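Local coordinates for tyrosine recombinase XerH (Helicobacter pylori, PDB 5JK0), which cuts and rejoins DNA at the difH recombination site as a site-specific tyrosine recombinase involved in chromosome segregation, at a contact of chain A with DNA. Sequence-based numbering; all coordinates share one arbitrary frame.

A contact of chain A with DNA. Residues 286, 290, 307-309. With nucleotides of chain B.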
ATOM      1  N   GLN A 286      21.756 -16.042 -22.122  1.00 24.09           N
ATOM      2  CA  GLN A 286      20.625 -15.877 -23.028  1.00 23.69           C
ATOM      3  C   GLN A 286      21.050 -16.158 -24.467  1.00 25.23           C
ATOM      4  O   GLN A 286      20.265 -16.668 -25.268  1.00 26.94           O
ATOM      5  CB  GLN A 286      20.044 -14.462 -22.900  1.00 22.31           C
ATOM      6  CG  GLN A 286      18.914 -14.135 -23.872  1.00 21.93           C
ATOM      7  CD  GLN A 286      19.415 -13.571 -25.193  1.00 23.91           C
ATOM      8  OE1 GLN A 286      20.556 -13.115 -25.294  1.00 20.81           O
ATOM      9  NE2 GLN A 286      18.566 -13.610 -26.215  1.00 22.86           N
ATOM     10  N   TYR A 290      19.189 -18.851 -26.911  1.00 26.47           N
ATOM     11  CA  TYR A 290      18.573 -18.384 -28.149  1.00 26.49           C
ATOM     12  C   TYR A 290      18.990 -19.243 -29.336  1.00 26.66           C
ATOM     13  O   TYR A 290      18.149 -19.671 -30.127  1.00 26.12           O
ATOM     14  CB  TYR A 290      18.934 -16.920 -28.420  1.00 25.66           C
ATOM     15  CG  TYR A 290      18.278 -16.369 -29.670  1.00 24.60           C
ATOM     16  CD1 TYR A 290      17.015 -15.794 -29.618  1.00 22.55           C
ATOM     17  CD2 TYR A 290      18.919 -16.435 -30.903  1.00 25.18           C
ATOM     18  CE1 TYR A 290      16.409 -15.299 -30.758  1.00 24.97           C
ATOM     19  CE2 TYR A 290      18.320 -15.943 -32.048  1.00 26.28           C
ATOM     20  CZ  TYR A 290      17.065 -15.376 -31.969  1.00 26.10           C
ATOM     21  OH  TYR A 290      16.464 -14.884 -33.105  1.00 26.76           O
ATOM     22  N   ASN A 307      12.172 -15.601 -33.467  1.00 26.43           N
ATOM     23  CA  ASN A 307      12.610 -16.995 -33.442  1.00 25.95           C
ATOM     24  C   ASN A 307      13.337 -17.405 -32.163  1.00 24.77           C
ATOM     25  O   ASN A 307      14.257 -18.221 -32.204  1.00 27.50           O
ATOM     26  CB  ASN A 307      13.514 -17.272 -34.645  1.00 26.84           C
ATOM     27  CG  ASN A 307      12.891 -16.831 -35.956  1.00 29.78           C
ATOM     28  OD1 ASN A 307      12.142 -17.579 -36.584  1.00 30.69           O
ATOM     29  ND2 ASN A 307      13.195 -15.608 -36.373  1.00 30.85           N
ATOM     30  N   GLY A 308      12.918 -16.854 -31.028  1.00 23.05           N
ATOM     31  CA  GLY A 308      13.584 -17.130 -29.768  1.00 22.30           C
ATOM     32  C   GLY A 308      12.688 -17.709 -28.690  1.00 22.56           C
ATOM     33  O   GLY A 308      11.575 -18.164 -28.961  1.00 23.89           O
ATOM     34  N   ALA A 309      13.181 -17.683 -27.455  1.00 29.35           N
ATOM     35  CA  ALA A 309      12.469 -18.270 -26.325  1.00 27.26           C
ATOM     36  C   ALA A 309      11.194 -17.507 -25.987  1.00 26.18           C
ATOM     37  O   ALA A 309      10.176 -18.111 -25.645  1.00 23.35           O
ATOM     38  CB  ALA A 309      13.378 -18.333 -25.109  1.00 28.80           C
TER
ATOM     39  P    DC B  23      14.500 -13.639 -26.642  1.00 25.04           P
ATOM     40  OP1  DC B  23      13.495 -14.571 -27.200  1.00 27.25           O
ATOM     41  OP2  DC B  23      15.792 -14.182 -26.167  1.00 26.77           O
ATOM     42  O5'  DC B  23      14.766 -12.509 -27.742  1.00 31.42           O
ATOM     43  C5'  DC B  23      13.680 -11.718 -28.219  1.00 30.51           C
ATOM     44  C4'  DC B  23      14.081 -10.919 -29.449  1.00 28.75           C
ATOM     45  O4'  DC B  23      15.005  -9.866 -29.070  1.00 26.06           O
ATOM     46  C3'  DC B  23      14.779 -11.716 -30.545  1.00 28.92           C
ATOM     47  O3'  DC B  23      14.388 -11.221 -31.817  1.00 29.09           O
ATOM     48  C2'  DC B  23      16.260 -11.453 -30.269  1.00 27.65           C
ATOM     49  C1'  DC B  23      16.226 -10.017 -29.764  1.00 25.81           C
ATOM     50  N1   DC B  23      17.331  -9.685 -28.823  1.00 25.65           N
ATOM     51  C2   DC B  23      18.267  -8.704 -29.169  1.00 25.03           C
ATOM     52  O2   DC B  23      18.169  -8.135 -30.264  1.00 26.11           O
ATOM     53  N3   DC B  23      19.259  -8.407 -28.294  1.00 23.67           N
ATOM     54  C4   DC B  23      19.328  -9.041 -27.122  1.00 24.73           C
ATOM     55  N4   DC B  23      20.324  -8.714 -26.293  1.00 25.00           N
ATOM     56  C5   DC B  23      18.382 -10.043 -26.751  1.00 26.10           C
ATOM     57  C6   DC B  23      17.408 -10.326 -27.622  1.00 26.37           C
ATOM     58  P    DA B  24      14.530 -12.145 -33.121  1.00 33.54           P
ATOM     59  OP1  DA B  24      13.735 -11.517 -34.198  1.00 33.55           O
ATOM     60  OP2  DA B  24      14.252 -13.542 -32.718  1.00 37.95           O
ATOM     61  O5'  DA B  24      16.071 -12.011 -33.518  1.00 38.64           O
ATOM     62  C5'  DA B  24      16.586 -10.750 -33.915  1.00 36.71           C
ATOM     63  C4'  DA B  24      18.090 -10.808 -34.105  1.00 35.56           C
ATOM     64  O4'  DA B  24      18.759 -10.565 -32.838  1.00 32.44           O
ATOM     65  C3'  DA B  24      18.636 -12.144 -34.621  1.00 36.92           C
ATOM     66  O3'  DA B  24      19.610 -11.890 -35.619  1.00 38.97           O
ATOM     67  C2'  DA B  24      19.275 -12.753 -33.374  1.00 34.73           C
ATOM     68  C1'  DA B  24      19.795 -11.502 -32.694  1.00 31.61           C
ATOM     69  N9   DA B  24      20.093 -11.671 -31.275  1.00 28.07           N
ATOM     70  C8   DA B  24      19.584 -12.614 -30.425  1.00 26.85           C
ATOM     71  N7   DA B  24      20.042 -12.523 -29.198  1.00 25.77           N
ATOM     72  C5   DA B  24      20.912 -11.444 -29.248  1.00 24.94           C
ATOM     73  C6   DA B  24      21.723 -10.830 -28.272  1.00 25.63           C
ATOM     74  N6   DA B  24      21.783 -11.239 -27.000  1.00 26.22           N
ATOM     75  N1   DA B  24      22.470  -9.773 -28.656  1.00 24.51           N
ATOM     76  C2   DA B  24      22.408  -9.365 -29.929  1.00 23.62           C
ATOM     77  N3   DA B  24      21.689  -9.863 -30.934  1.00 24.94           N
ATOM     78  C4   DA B  24      20.955 -10.910 -30.521  1.00 25.89           C
ATOM     79  P    DT B  25      20.021 -13.018 -36.687  1.00 46.97           P
ATOM     80  OP1  DT B  25      19.174 -12.820 -37.882  1.00 49.44           O
ATOM     81  OP2  DT B  25      20.047 -14.335 -36.015  1.00 48.88           O
ATOM     82  O5'  DT B  25      21.525 -12.631 -37.050  1.00 55.13           O
ATOM     83  C5'  DT B  25      21.864 -11.265 -37.238  1.00 53.74           C
ATOM     84  C4'  DT B  25      23.125 -10.898 -36.476  1.00 50.46           C
ATOM     85  O4'  DT B  25      22.912 -11.033 -35.061  1.00 47.13           O
ATOM     86  C3'  DT B  25      24.341 -11.770 -36.770  1.00 50.04           C
ATOM     87  O3'  DT B  25      25.161 -11.135 -37.741  1.00 52.95           O
ATOM     88  C2'  DT B  25      25.060 -11.891 -35.409  1.00 46.37           C
ATOM     89  C1'  DT B  25      24.180 -11.070 -34.465  1.00 44.28           C
ATOM     90  N1   DT B  25      24.072 -11.643 -33.088  1.00 40.94           N
ATOM     91  C2   DT B  25      24.738 -11.024 -32.054  1.00 38.93           C
ATOM     92  O2   DT B  25      25.411 -10.019 -32.201  1.00 38.75           O
ATOM     93  N3   DT B  25      24.587 -11.625 -30.834  1.00 37.66           N
ATOM     94  C4   DT B  25      23.854 -12.760 -30.546  1.00 37.54           C
ATOM     95  O4   DT B  25      23.780 -13.222 -29.412  1.00 36.46           O
ATOM     96  C5   DT B  25      23.182 -13.364 -31.675  1.00 38.74           C
ATOM     97  C7   DT B  25      22.354 -14.601 -31.485  1.00 38.53           C
ATOM     98  C6   DT B  25      23.323 -12.783 -32.878  1.00 39.50           C
TER
HETATM   99  O   HOH W   1      16.089 -16.940 -26.392  1.00 30.67           O
HETATM  100  O   HOH W   2      17.071 -15.160 -36.122  1.00 39.20           O
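Gln286 and Tyr290, one turn apart in helix 286-299, face nucleotides DC23, DA24 and DT25 of chain B, while Asn307, Gly308 and the start of helix 309-324 run along the phosphates. The catalytic domain here meets both the major groove and the phosphate backbone, about 9 Å from the active-site residue Arg214 to the contact centre. The amide of Gln286 spans base and backbone: its OE1 accepts from the adenine amino group N6 of DA24, on the Hoogsteen edge, at 2.8 Å, with the donor tilted somewhat from the carbonyl plane. Its NE2 gives a hydrogen to phosphate oxygen OP2 of DC23, which lies close to the amide plane. CG leaves anti to the backbone N (chi1 176°), and the bend at chi2 (-89°) brings both amide ends to the DNA. Using both ends should fix the amide's flip and would suit a base with an amino donor, such as adenine. Tyr290 offers a face to the edge of the DA24 imidazole ring, whose C8 sits over the phenol centre, the planes 74° apart. CE2 of Tyr290 packs on deoxyribose C2' of DA24 at 3.6 Å, and its CD2 lies 3.9 Å from the thymine methyl C7 of DT25. The phenol OH of Tyr290 donates to OP2 of DA24 at 2.6 Å, and water 2 links it to the DT25 phosphate. The same OP2 receives a second, nearly straight hydrogen bond from backbone N of Asn307. Water 1 joins backbone N of Ala309 to OP2 of DC23.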